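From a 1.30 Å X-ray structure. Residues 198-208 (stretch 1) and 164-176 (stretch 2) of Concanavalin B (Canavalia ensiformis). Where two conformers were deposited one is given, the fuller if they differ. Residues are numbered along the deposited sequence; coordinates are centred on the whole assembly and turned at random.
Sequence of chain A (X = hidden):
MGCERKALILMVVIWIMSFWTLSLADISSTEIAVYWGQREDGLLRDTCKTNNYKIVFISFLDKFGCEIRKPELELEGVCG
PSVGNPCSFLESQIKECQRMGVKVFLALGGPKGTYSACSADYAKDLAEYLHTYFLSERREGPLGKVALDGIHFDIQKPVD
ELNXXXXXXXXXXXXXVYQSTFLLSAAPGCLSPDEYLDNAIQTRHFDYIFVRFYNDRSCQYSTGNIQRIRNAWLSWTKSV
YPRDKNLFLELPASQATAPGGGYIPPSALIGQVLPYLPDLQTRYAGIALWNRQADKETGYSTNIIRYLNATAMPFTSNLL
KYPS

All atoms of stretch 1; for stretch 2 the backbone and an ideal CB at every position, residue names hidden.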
# COMPACT_ATOMS: atom_id res chain seq x y z
N ASP A 198 1.57 12.92 -8.27
CA ASP A 198 2.89 13.46 -8.59
C ASP A 198 3.33 14.56 -7.63
O ASP A 198 4.47 14.55 -7.17
CB ASP A 198 3.02 13.94 -10.02
CG ASP A 198 4.49 14.14 -10.44
OD1 ASP A 198 5.30 13.21 -10.29
OD2 ASP A 198 4.82 15.25 -10.89
N ASN A 199 2.46 15.53 -7.36
CA ASN A 199 2.88 16.61 -6.45
C ASN A 199 3.24 16.04 -5.08
O ASN A 199 4.23 16.46 -4.46
CB ASN A 199 1.81 17.68 -6.30
CG ASN A 199 1.73 18.58 -7.48
OD1 ASN A 199 2.63 18.67 -8.29
ND2 ASN A 199 0.66 19.33 -7.53
N ALA A 200 2.43 15.11 -4.57
CA ALA A 200 2.77 14.50 -3.29
C ALA A 200 4.13 13.79 -3.36
O ALA A 200 4.96 13.93 -2.45
CB ALA A 200 1.67 13.56 -2.85
N ILE A 201 4.36 13.02 -4.41
CA ILE A 201 5.60 12.28 -4.50
C ILE A 201 6.80 13.23 -4.60
O ILE A 201 7.86 12.96 -4.02
CB ILE A 201 5.55 11.26 -5.64
CG1 ILE A 201 4.51 10.21 -5.29
CG2 ILE A 201 6.91 10.63 -5.83
CD1 ILE A 201 4.17 9.27 -6.44
N GLN A 202 6.61 14.35 -5.26
CA GLN A 202 7.69 15.32 -5.42
C GLN A 202 8.07 16.01 -4.11
O GLN A 202 9.13 16.63 -4.05
CB GLN A 202 7.34 16.33 -6.49
CG GLN A 202 7.39 15.73 -7.89
CD GLN A 202 8.78 15.25 -8.26
OE1 GLN A 202 9.71 16.03 -8.24
NE2 GLN A 202 8.92 13.96 -8.57
N THR A 203 7.25 15.88 -3.05
CA THR A 203 7.66 16.42 -1.73
C THR A 203 8.81 15.63 -1.10
O THR A 203 9.42 16.10 -0.14
CB THR A 203 6.51 16.39 -0.70
OG1 THR A 203 6.21 15.05 -0.34
CG2 THR A 203 5.28 17.15 -1.15
N ARG A 204 9.03 14.41 -1.57
CA ARG A 204 10.03 13.51 -0.99
C ARG A 204 9.68 13.02 0.40
O ARG A 204 10.53 12.41 1.07
CB ARG A 204 11.44 14.10 -1.05
CG ARG A 204 11.76 14.65 -2.42
CD ARG A 204 13.18 15.14 -2.55
NE ARG A 204 13.39 15.67 -3.89
CZ ARG A 204 14.51 16.16 -4.36
NH1 ARG A 204 15.59 16.14 -3.62
NH2 ARG A 204 14.53 16.69 -5.56
N HIS A 205 8.43 13.19 0.83
CA HIS A 205 8.06 12.76 2.17
C HIS A 205 7.65 11.32 2.28
O HIS A 205 7.64 10.79 3.38
CB HIS A 205 6.88 13.54 2.77
CG HIS A 205 7.10 14.98 2.96
ND1 HIS A 205 8.29 15.49 3.37
CD2 HIS A 205 6.26 16.03 2.83
CE1 HIS A 205 8.20 16.80 3.48
NE2 HIS A 205 6.95 17.15 3.22
N PHE A 206 7.32 10.66 1.17
CA PHE A 206 6.97 9.27 1.27
C PHE A 206 8.20 8.42 1.59
O PHE A 206 9.24 8.55 0.97
CB PHE A 206 6.32 8.71 0.01
CG PHE A 206 4.94 9.24 -0.28
CD1 PHE A 206 3.89 8.98 0.58
CD2 PHE A 206 4.67 9.97 -1.43
CE1 PHE A 206 2.62 9.41 0.31
CE2 PHE A 206 3.39 10.42 -1.69
CZ PHE A 206 2.36 10.13 -0.84
N ASP A 207 8.02 7.52 2.55
CA ASP A 207 9.01 6.49 2.82
C ASP A 207 9.09 5.42 1.74
O ASP A 207 10.18 4.93 1.42
CB ASP A 207 8.73 5.83 4.18
CG ASP A 207 8.81 6.81 5.33
OD1 ASP A 207 9.98 7.09 5.71
OD2 ASP A 207 7.75 7.26 5.80
N TYR A 208 7.93 5.04 1.21
CA TYR A 208 7.85 3.94 0.27
C TYR A 208 6.90 4.31 -0.86
O TYR A 208 5.85 4.92 -0.61
CB TYR A 208 7.27 2.69 0.92
CG TYR A 208 8.00 2.11 2.08
CD1 TYR A 208 9.36 2.00 2.09
CD2 TYR A 208 7.27 1.54 3.12
CE1 TYR A 208 10.02 1.40 3.17
CE2 TYR A 208 7.90 0.89 4.17
CZ TYR A 208 9.28 0.85 4.22
OH TYR A 208 9.87 0.20 5.29
N UNK A 164 -3.58 16.30 -2.04
CA UNK A 164 -2.91 15.09 -1.54
C UNK A 164 -1.51 15.42 -1.05
O UNK A 164 -1.02 14.84 -0.07
CB UNK A 164 -2.85 14.02 -2.63
N UNK A 165 -0.85 16.36 -1.73
CA UNK A 165 0.40 16.89 -1.24
C UNK A 165 0.23 17.55 0.11
O UNK A 165 1.04 17.31 1.01
CB UNK A 165 0.98 17.89 -2.24
N UNK A 166 -0.81 18.32 0.30
CA UNK A 166 -1.05 18.94 1.59
C UNK A 166 -1.30 17.90 2.69
O UNK A 166 -0.80 18.03 3.80
CB UNK A 166 -2.24 19.90 1.49
N UNK A 167 -2.07 16.86 2.38
CA UNK A 167 -2.33 15.82 3.37
C UNK A 167 -1.02 15.17 3.81
O UNK A 167 -0.77 14.93 5.01
CB UNK A 167 -3.29 14.77 2.81
N UNK A 168 -0.20 14.82 2.82
CA UNK A 168 1.09 14.24 3.10
C UNK A 168 1.96 15.18 3.94
O UNK A 168 2.57 14.75 4.93
CB UNK A 168 1.80 13.89 1.79
N UNK A 169 2.01 16.46 3.55
CA UNK A 169 2.77 17.46 4.28
C UNK A 169 2.34 17.54 5.74
O UNK A 169 3.16 17.61 6.66
CB UNK A 169 2.62 18.83 3.61
N UNK A 170 1.03 17.54 5.95
CA UNK A 170 0.52 17.67 7.30
C UNK A 170 0.83 16.44 8.15
O UNK A 170 1.19 16.55 9.33
CB UNK A 170 -0.99 17.92 7.26
N UNK A 171 0.72 15.25 7.55
CA UNK A 171 1.10 14.05 8.27
C UNK A 171 2.61 14.05 8.58
O UNK A 171 3.02 13.66 9.68
CB UNK A 171 0.72 12.81 7.46
N UNK A 172 3.40 14.46 7.61
CA UNK A 172 4.82 14.51 7.80
C UNK A 172 5.21 15.46 8.94
O UNK A 172 6.07 15.17 9.77
CB UNK A 172 5.50 14.93 6.50
N UNK A 173 4.53 16.60 9.01
CA UNK A 173 4.82 17.56 10.07
C UNK A 173 4.44 17.01 11.44
O UNK A 173 5.16 17.22 12.42
CB UNK A 173 4.08 18.87 9.81
N UNK A 174 3.32 16.31 11.53
CA UNK A 174 2.87 15.69 12.77
C UNK A 174 3.94 14.68 13.24
O UNK A 174 4.19 14.56 14.44
CB UNK A 174 1.51 15.01 12.57
N UNK A 175 4.50 13.92 12.31
CA UNK A 175 5.48 12.96 12.67
C UNK A 175 6.64 13.67 13.35
O UNK A 175 7.17 13.17 14.34
CB UNK A 175 5.94 12.17 11.44
N UNK A 176 7.04 14.83 12.83
CA UNK A 176 8.13 15.58 13.45
C UNK A 176 7.72 16.19 14.80
O UNK A 176 8.51 16.22 15.74
CB UNK A 176 8.60 16.68 12.50

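Stretch 2 is helical throughout, its axis at 30° to that of helix 198-202 and 8.1 Å from it at closest approach.

At position 164 the bond runs sideways, with the ideal CB 4.5 Å from Ala200 CB. Stretch 1 offers little more than a methyl group, so many residues would suit, large ones included if they turn off. The deposited residue is Trp164, whose indole leads away from stretch 1.

Position 165 points toward stretch 1 where the backbones are tightest: its CA lies 3.9 Å from the nearest CA, that of Ala200, and its ideal CB 3.9 Å from Ala200 N. A small or short side chain fits best, able to turn aside at once. Asp165 does so with chi1 near +60° (p); its OD2 comes 3.7 Å from Asn199 CB, and its OD1 accepts a weak hydrogen bond from the N of the next residue.

Positions 166 and 167 find nothing of stretch 1 within 5.5 Å of their ideal CB atoms, and stretch 1 sets no preference. They are Asn166, pointing away, and Leu167, out of reach.

Position 168 faces an apolar hollow: its ideal CB is 4.6 Å from Phe206 CZ and 4.7 Å from Ala200 CB. Thr203 OG1 is near, but it already donates to Ala200 O and accepts from His205 N, so a polar partner is not needed. Leucine, isoleucine or methionine would suit. Leu168 places CD2 over the face of the Phe206 ring in a CH-pi contact, 3.5 Å from Phe206 CE2, while the same CD2 packs 4.0 Å from Ala200 CB.

Position 169 points sideways, its ideal CB 4.7 Å from His205 CD2. The imidazole NE2 lies on this side, inviting a long acceptor such as glutamate or glutamine. Glu169 takes the place: His205 NE2 donates to Glu169 OE1 at 2.8 Å, near the plane of the ring, where an N-H points.

Positions 170 and 171 are Glu170, directed away, and Leu171, out of reach; stretch 1 chooses neither.

Position 172 points toward the face of His205, with its ideal CB 3.9 Å from His205 CG. A flat side chain could lie along this face, though an aliphatic one could cover it. Tyr172 forms an offset stack, ring centroids 4.0 Å apart and planes at 8°, and its CB adds a CH-pi contact to the imidazole.

Position 173 has open space before it. Gln173 uses NE2 to donate to Glu169 OE2 at 2.9 Å. Position 174, out of reach, is Ile174.

Position 175 points toward stretch 1 but starts far off, and the carboxylate of Asp207 calls for a long, positive side chain, lysine or arginine. Lys175, with all four chi angles t, brings NZ 3.3 Å from Asp207 OD2 in a salt bridge. Two waters bridge NZ to this carboxylate, and one of them donates to His205 O.

Position 176, out of reach, is the poorly ordered Asp176.

Stretch 2 (164-176) WDNLLEELYQIKD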
# COMPACT_ATOMS: atom_id res chain seq x y z
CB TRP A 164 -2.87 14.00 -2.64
CG TRP A 164 -4.25 13.62 -3.05
CD1 TRP A 164 -4.85 13.91 -4.22
CD2 TRP A 164 -5.24 12.99 -2.23
NE1 TRP A 164 -6.15 13.51 -4.19
CE2 TRP A 164 -6.42 12.95 -2.97
CE3 TRP A 164 -5.24 12.46 -0.92
CZ2 TRP A 164 -7.59 12.39 -2.46
CZ3 TRP A 164 -6.38 11.91 -0.43
CH2 TRP A 164 -7.54 11.89 -1.19
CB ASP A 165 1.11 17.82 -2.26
CG ASP A 165 0.26 18.97 -2.74
OD1 ASP A 165 -0.96 19.04 -2.53
OD2 ASP A 165 0.87 19.84 -3.40
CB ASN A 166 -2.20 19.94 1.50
CG ASN A 166 -1.83 21.16 0.69
OD1 ASN A 166 -0.69 21.62 0.78
ND2 ASN A 166 -2.78 21.68 -0.11
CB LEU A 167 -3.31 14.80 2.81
CG LEU A 167 -3.64 13.64 3.75
CD1 LEU A 167 -4.22 14.08 5.07
CD2 LEU A 167 -4.57 12.65 3.06
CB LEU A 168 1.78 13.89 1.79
CG LEU A 168 3.18 13.33 1.94
CD1 LEU A 168 3.22 12.07 2.79
CD2 LEU A 168 3.78 13.11 0.55
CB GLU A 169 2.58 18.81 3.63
CG GLU A 169 3.23 19.96 4.38
CD GLU A 169 4.74 19.88 4.40
OE1 GLU A 169 5.28 19.36 3.42
OE2 GLU A 169 5.34 20.36 5.38
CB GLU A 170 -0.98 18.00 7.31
CG GLU A 170 -1.32 19.33 6.66
CD GLU A 170 -0.75 20.60 7.24
OE1 GLU A 170 -0.11 20.59 8.30
OE2 GLU A 170 -0.97 21.66 6.59
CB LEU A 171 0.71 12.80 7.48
CG LEU A 171 -0.74 12.43 7.53
CD1 LEU A 171 -1.08 11.44 6.42
CD2 LEU A 171 -1.13 11.86 8.88
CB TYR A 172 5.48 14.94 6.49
CG TYR A 172 6.95 14.80 6.62
CD1 TYR A 172 7.57 13.55 6.46
CD2 TYR A 172 7.70 15.84 6.92
CE1 TYR A 172 8.92 13.40 6.64
CE2 TYR A 172 9.09 15.72 7.10
CZ TYR A 172 9.68 14.49 6.94
OH TYR A 172 11.02 14.26 7.11
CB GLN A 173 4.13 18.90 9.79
CG GLN A 173 4.73 19.65 8.61
CD GLN A 173 6.18 20.00 8.83
OE1 GLN A 173 6.59 20.29 9.95
NE2 GLN A 173 6.97 19.96 7.76
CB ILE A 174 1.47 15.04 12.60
CG1 ILE A 174 0.39 16.11 12.55
CG2 ILE A 174 1.18 14.05 13.74
CD1 ILE A 174 -0.94 15.57 11.99
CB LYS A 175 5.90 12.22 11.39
CG LYS A 175 7.01 11.23 11.50
CD LYS A 175 7.11 10.58 10.10
CE LYS A 175 8.43 9.92 9.77
NZ LYS A 175 8.12 8.91 8.69
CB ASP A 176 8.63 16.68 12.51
CG ASP A 176 10.04 17.17 12.86
OD1 ASP A 176 10.72 16.47 13.67
OD2 ASP A 176 10.46 18.24 12.34
O HOH W 1 7.90 9.99 5.97
O HOH W 2 10.46 7.79 8.22
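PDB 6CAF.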